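Local coordinates for protein D-alanine--D-alanine ligase (PDB 5D8D) that joins two D-alanine molecules into D-alanyl-D-alanine at the expense of ATP, a step of bacterial peptidoglycan synthesis, at residues 182-187 with 194-199; 252-257 with 264-269. One frame throughout, in Å; residues are numbered along the deposited sequence.

Contact 1 (182-187 with 194-199); sequences REFTIS and LPVIRL
Phe184 and Val196 meet on one face of an antiparallel hairpin. Phe184 CB lies 3.8 Å from Ile197 O. Its chi1 of -57° sets CG anti to the carbonyl carbon, and the ring meets the partner strand obliquely: CD2 is 3.7 Å from Val196 CG2, CE2 reaches CB and CG of Arg198, and CZ stands 3.8 Å above the guanidinium plane of Arg182, offset toward its rim. A flat, apolar ring suits this place, since it can serve a methyl and an aliphatic arginine stem together, while the head of Arg198 turns to Cys225 O. Ile186 continues the apolar row, its CG1 lying 3.9 Å from Val196 CB. On the other face Thr185 CG2 sits beside Ile197 CB, and Leu199 CD1 crosses the end of Glu183, 3.5 Å from OE2. Backbone hydrogen bonds run from Thr185 N to Ile197 O (2.8 Å), back from Ile197 N to Thr185 O, from Leu199 N to Glu183 O, and from Leu194 N to Ser187 O (2.9 Å). Arg182 to Thr185 belong to the predicted ATP-binding region. Within this chain strand 192-198 is outermost in a four-stranded antiparallel sheet, and 181-189 pairs on its other side with 252-259. Helix 229-245 packs on the Phe184 and Ile186 face through Leu235, and helix 280-286 meets Ile197 and Leu199 through Leu280.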
loop_
_atom_site.group_PDB
_atom_site.type_symbol
_atom_site.label_atom_id
_atom_site.label_comp_id
_atom_site.label_asym_id
_atom_site.label_seq_id
_atom_site.Cartn_x
_atom_site.Cartn_y
_atom_site.Cartn_z
ATOM N N ARG A 182 16.789 -9.837 22.346
ATOM C CA ARG A 182 17.443 -8.578 22.043
ATOM C C ARG A 182 16.961 -8.079 20.676
ATOM O O ARG A 182 16.698 -8.883 19.776
ATOM C CB ARG A 182 18.941 -8.833 22.015
ATOM C CG ARG A 182 19.489 -9.367 23.338
ATOM C CD ARG A 182 20.986 -9.550 23.267
ATOM N NE ARG A 182 21.405 -10.516 22.258
ATOM C CZ ARG A 182 22.674 -10.702 21.874
ATOM N NH1 ARG A 182 23.661 -9.992 22.412
ATOM N NH2 ARG A 182 22.980 -11.614 20.954
ATOM N N GLU A 183 16.836 -6.763 20.540
ATOM C CA GLU A 183 16.307 -6.131 19.342
ATOM C C GLU A 183 17.419 -5.484 18.555
ATOM O O GLU A 183 18.285 -4.838 19.133
ATOM C CB GLU A 183 15.276 -5.085 19.722
ATOM C CG GLU A 183 14.393 -4.687 18.558
ATOM C CD GLU A 183 13.354 -3.660 18.927
ATOM O OE1 GLU A 183 12.973 -3.640 20.121
ATOM O OE2 GLU A 183 12.914 -2.901 18.006
ATOM N N PHE A 184 17.384 -5.674 17.241
ATOM C CA PHE A 184 18.390 -5.159 16.315
ATOM C C PHE A 184 17.779 -4.325 15.199
ATOM O O PHE A 184 16.618 -4.521 14.889
ATOM C CB PHE A 184 19.150 -6.326 15.702
ATOM C CG PHE A 184 19.794 -7.188 16.723
ATOM C CD1 PHE A 184 19.074 -8.202 17.351
ATOM C CD2 PHE A 184 21.104 -6.954 17.118
ATOM C CE1 PHE A 184 19.665 -9.004 18.313
ATOM C CE2 PHE A 184 21.704 -7.756 18.083
ATOM C CZ PHE A 184 20.986 -8.778 18.684
ATOM N N THR A 185 18.539 -3.376 14.626
ATOM C CA THR A 185 18.123 -2.697 13.405
ATOM C C THR A 185 19.146 -2.946 12.332
ATOM O O THR A 185 20.345 -2.962 12.562
ATOM C CB THR A 185 17.793 -1.204 13.595
ATOM O OG1 THR A 185 16.941 -0.754 12.525
ATOM C CG2 THR A 185 18.966 -0.353 13.593
ATOM N N ILE A 186 18.655 -3.199 11.139
ATOM C CA ILE A 186 19.514 -3.473 9.989
ATOM C C ILE A 186 19.184 -2.403 8.981
ATOM O O ILE A 186 18.090 -2.372 8.486
ATOM C CB ILE A 186 19.241 -4.875 9.461
ATOM C CG1 ILE A 186 19.619 -5.855 10.562
ATOM C CG2 ILE A 186 20.044 -5.132 8.189
ATOM C CD1 ILE A 186 18.529 -6.152 11.562
ATOM N N SER A 187 20.130 -1.528 8.713
ATOM C CA SER A 187 19.927 -0.400 7.829
ATOM C C SER A 187 20.219 -0.803 6.408
ATOM O O SER A 187 20.923 -1.761 6.172
ATOM C CB SER A 187 20.844 0.756 8.229
ATOM O OG SER A 187 20.571 1.195 9.549
ATOM N N LEU A 194 23.541 -2.952 5.747
ATOM C CA LEU A 194 24.684 -2.349 6.370
ATOM C C LEU A 194 24.859 -3.082 7.718
ATOM O O LEU A 194 23.961 -3.807 8.148
ATOM C CB LEU A 194 24.430 -0.828 6.557
ATOM C CG LEU A 194 24.438 0.025 5.281
ATOM C CD1 LEU A 194 23.917 1.444 5.551
ATOM C CD2 LEU A 194 25.835 0.068 4.685
ATOM N N PRO A 195 26.013 -2.894 8.393
ATOM C CA PRO A 195 26.289 -3.533 9.696
ATOM C C PRO A 195 25.154 -3.375 10.670
ATOM O O PRO A 195 24.546 -2.302 10.719
ATOM C CB PRO A 195 27.501 -2.754 10.210
ATOM C CG PRO A 195 28.206 -2.336 8.986
ATOM C CD PRO A 195 27.128 -2.018 7.992
ATOM N N VAL A 196 24.874 -4.420 11.428
ATOM C CA VAL A 196 23.678 -4.414 12.287
ATOM C C VAL A 196 23.933 -3.606 13.558
ATOM O O VAL A 196 25.070 -3.394 13.935
ATOM C CB VAL A 196 22.990 -5.814 12.497
ATOM C CG1 VAL A 196 23.585 -6.934 11.676
ATOM C CG2 VAL A 196 22.826 -6.202 13.936
ATOM N N ILE A 197 22.862 -3.117 14.180
ATOM C CA ILE A 197 22.969 -2.336 15.377
ATOM C C ILE A 197 22.005 -2.873 16.411
ATOM O O ILE A 197 20.824 -2.926 16.119
ATOM C CB ILE A 197 22.628 -0.875 15.102
ATOM C CG1 ILE A 197 23.683 -0.280 14.177
ATOM C CG2 ILE A 197 22.555 -0.087 16.432
ATOM C CD1 ILE A 197 23.431 1.180 13.814
ATOM N N ARG A 198 22.482 -3.230 17.611
ATOM C CA ARG A 198 21.589 -3.554 18.736
ATOM C C ARG A 198 20.917 -2.289 19.282
ATOM O O ARG A 198 21.546 -1.248 19.390
ATOM C CB ARG A 198 22.360 -4.218 19.896
ATOM C CG ARG A 198 21.475 -4.951 20.923
ATOM C CD ARG A 198 22.135 -5.151 22.287
ATOM N NE ARG A 198 23.561 -5.339 22.092
ATOM C CZ ARG A 198 24.549 -4.690 22.689
ATOM N NH1 ARG A 198 24.324 -3.828 23.660
ATOM N NH2 ARG A 198 25.804 -4.965 22.315
ATOM N N LEU A 199 19.654 -2.404 19.673
ATOM C CA LEU A 199 18.868 -1.280 20.185
ATOM C C LEU A 199 18.685 -1.279 21.694
ATOM O O LEU A 199 18.983 -2.255 22.362
ATOM C CB LEU A 199 17.492 -1.313 19.542
ATOM C CG LEU A 199 17.433 -1.154 18.028
ATOM C CD1 LEU A 199 15.999 -1.333 17.591
ATOM C CD2 LEU A 199 17.901 0.226 17.633
#

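Contact 2 (252-257 with 264-269)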
loop_
_atom_site.group_PDB
_atom_site.type_symbol
_atom_site.label_atom_id
_atom_site.label_comp_id
_atom_site.label_asym_id
_atom_site.label_seq_id
_atom_site.Cartn_x
_atom_site.Cartn_y
_atom_site.Cartn_z
ATOM N N GLY A 252 16.640 2.456 4.087
ATOM C CA GLY A 252 15.648 2.111 5.094
ATOM C C GLY A 252 16.224 1.192 6.172
ATOM O O GLY A 252 17.408 0.832 6.152
ATOM N N ARG A 253 15.373 0.814 7.105
ATOM C CA ARG A 253 15.756 -0.042 8.213
ATOM C C ARG A 253 14.726 -1.151 8.348
ATOM O O ARG A 253 13.520 -0.900 8.150
ATOM C CB ARG A 253 15.750 0.739 9.505
ATOM C CG ARG A 253 16.855 1.772 9.666
ATOM C CD ARG A 253 16.636 2.642 10.916
ATOM N NE ARG A 253 16.221 1.809 12.036
ATOM C CZ ARG A 253 15.430 2.169 13.038
ATOM N NH1 ARG A 253 14.960 3.411 13.140
ATOM N NH2 ARG A 253 15.125 1.260 13.976
ATOM N N ILE A 254 15.202 -2.352 8.688
ATOM C CA ILE A 254 14.353 -3.412 9.182
ATOM C C ILE A 254 14.700 -3.623 10.630
ATOM O O ILE A 254 15.882 -3.745 10.970
ATOM C CB ILE A 254 14.655 -4.720 8.468
ATOM C CG1 ILE A 254 14.429 -4.563 6.947
ATOM C CG2 ILE A 254 13.827 -5.863 9.070
ATOM C CD1 ILE A 254 13.005 -4.732 6.481
ATOM N N ASP A 255 13.699 -3.706 11.491
ATOM C CA ASP A 255 13.937 -4.100 12.887
ATOM C C ASP A 255 13.636 -5.574 13.104
ATOM O O ASP A 255 12.692 -6.141 12.519
ATOM C CB ASP A 255 13.086 -3.289 13.824
ATOM C CG ASP A 255 13.496 -1.819 13.868
ATOM O OD1 ASP A 255 14.577 -1.414 13.337
ATOM O OD2 ASP A 255 12.695 -1.061 14.461
ATOM N N ALA A 256 14.429 -6.201 13.955
ATOM C CA ALA A 256 14.271 -7.631 14.211
ATOM C C ALA A 256 14.636 -7.975 15.654
ATOM O O ALA A 256 15.276 -7.187 16.351
ATOM C CB ALA A 256 15.107 -8.428 13.226
ATOM N N MET A 257 14.175 -9.140 16.085
ATOM C CA MET A 257 14.454 -9.728 17.395
ATOM C C MET A 257 15.336 -10.981 17.221
ATOM O O MET A 257 15.154 -11.727 16.262
ATOM C CB MET A 257 13.125 -10.148 18.015
ATOM C CG MET A 257 12.996 -9.880 19.491
ATOM S SD MET A 257 12.838 -8.128 19.850
ATOM C CE MET A 257 11.768 -8.147 21.306
ATOM N N PHE A 264 15.678 -15.679 14.700
ATOM C CA PHE A 264 15.353 -14.325 14.372
ATOM C C PHE A 264 13.857 -14.183 14.133
ATOM O O PHE A 264 13.221 -15.069 13.598
ATOM C CB PHE A 264 16.181 -13.891 13.195
ATOM C CG PHE A 264 17.656 -14.022 13.430
ATOM C CD1 PHE A 264 18.256 -13.428 14.548
ATOM C CD2 PHE A 264 18.451 -14.715 12.536
ATOM C CE1 PHE A 264 19.617 -13.550 14.767
ATOM C CE2 PHE A 264 19.815 -14.846 12.754
ATOM C CZ PHE A 264 20.399 -14.265 13.872
ATOM N N TRP A 265 13.313 -13.048 14.546
ATOM C CA TRP A 265 11.935 -12.701 14.308
ATOM C C TRP A 265 11.839 -11.256 13.777
ATOM O O TRP A 265 12.240 -10.328 14.461
ATOM C CB TRP A 265 11.181 -12.834 15.604
ATOM C CG TRP A 265 11.147 -14.243 16.112
ATOM C CD1 TRP A 265 11.929 -14.761 17.071
ATOM C CD2 TRP A 265 10.272 -15.308 15.685
ATOM N NE1 TRP A 265 11.607 -16.071 17.292
ATOM C CE2 TRP A 265 10.597 -16.439 16.450
ATOM C CE3 TRP A 265 9.245 -15.410 14.738
ATOM C CZ2 TRP A 265 9.946 -17.673 16.293
ATOM C CZ3 TRP A 265 8.584 -16.638 14.584
ATOM C CH2 TRP A 265 8.946 -17.752 15.356
ATOM N N LEU A 266 11.289 -11.085 12.569
ATOM C CA LEU A 266 11.120 -9.778 11.954
ATOM C C LEU A 266 10.026 -8.944 12.614
ATOM O O LEU A 266 8.922 -9.435 12.849
ATOM C CB LEU A 266 10.790 -9.930 10.496
ATOM C CG LEU A 266 11.861 -10.572 9.632
ATOM C CD1 LEU A 266 11.182 -11.046 8.363
ATOM C CD2 LEU A 266 12.964 -9.612 9.274
ATOM N N LEU A 267 10.338 -7.668 12.879
ATOM C CA LEU A 267 9.460 -6.777 13.639
ATOM C C LEU A 267 8.730 -5.756 12.755
ATOM O O LEU A 267 7.499 -5.677 12.785
ATOM C CB LEU A 267 10.238 -6.083 14.754
ATOM C CG LEU A 267 10.112 -6.577 16.205
ATOM C CD1 LEU A 267 9.761 -8.038 16.363
ATOM C CD2 LEU A 267 11.377 -6.240 16.991
ATOM N N GLU A 268 9.471 -4.982 11.984
ATOM C CA GLU A 268 8.871 -3.944 11.167
ATOM C C GLU A 268 9.872 -3.354 10.227
ATOM O O GLU A 268 11.063 -3.654 10.315
ATOM C CB GLU A 268 8.240 -2.832 12.021
ATOM C CG GLU A 268 9.200 -1.918 12.728
ATOM C CD GLU A 268 8.518 -0.687 13.309
ATOM O OE1 GLU A 268 7.567 -0.862 14.111
ATOM O OE2 GLU A 268 8.971 0.438 12.964
ATOM N N VAL A 269 9.380 -2.517 9.329
ATOM C CA VAL A 269 10.192 -1.870 8.299
ATOM C C VAL A 269 10.001 -0.377 8.451
ATOM O O VAL A 269 8.910 0.076 8.893
ATOM C CB VAL A 269 9.826 -2.323 6.855
ATOM C CG1 VAL A 269 8.417 -1.879 6.447
ATOM C CG2 VAL A 269 10.808 -1.765 5.862
#
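Asp255 and Glu268 pair across the strands, Asp255 N giving a 2.9 Å hydrogen bond to Glu268 O. Asp255 O in turn takes Leu267 N at 2.8 Å and, weakly, Glu268 N at 3.5 Å, making a classic beta bulge. Beyond it, Met257 and Trp265 exchange backbone bonds. Arg253 NH2 makes a 2.8 Å salt bridge to Asp255 OD1 whose hydrogen bond is weak, being strongly bent; Thr185 OG1 also bonds OD1 and Arg253 NE. The two acidic side chains lie side by side, carboxylate planes nearly parallel (13° apart), Asp255 OD2 4.3 Å from Glu268 OE2. Glu268 CG, set between backbone N and carbonyl carbon (chi1 72°), comes 4.0 Å from Asp255 OD2. Met257 SD touches Leu267 CD2 at 3.7 Å, thioether sulfur against methyl. The opposite face is apolar: Ile254 sends CD1 to Val269 CG2 (3.7 Å) and CG2 to Leu266 CD2, branched chains filling the layer against helix 229-245. Two acids so close without a metal should repel each other, a cost that Arg253 at Asp255, and perhaps Lys100 beside Glu268, would partly offset. Their spacing is consistent with the predicted magnesium or manganese site, where both bind one ion and Glu268, with Asn270, the other.

Contacts 1 and 2 are successive hairpins of one four-stranded antiparallel sheet, joined where strands 181-189 and 252-259 run side by side. Contact 1 is the more buried, though its Glu183 and Arg198 end is partly exposed; contact 2 is buried on its helix-facing side and more accessible on its acidic one. Helix 229-245 packs against both. Across contact 1 the side chains meet mainly through carbon, whereas contact 2 gathers charge for the predicted metal site. Thr185 bridges them: its OG1 lies 2.6 Å from Asp255 OD1 and 2.7 Å from Arg253 NE, probable hydrogen bonds through which contact 1 would position the acid and arginine of contact 2.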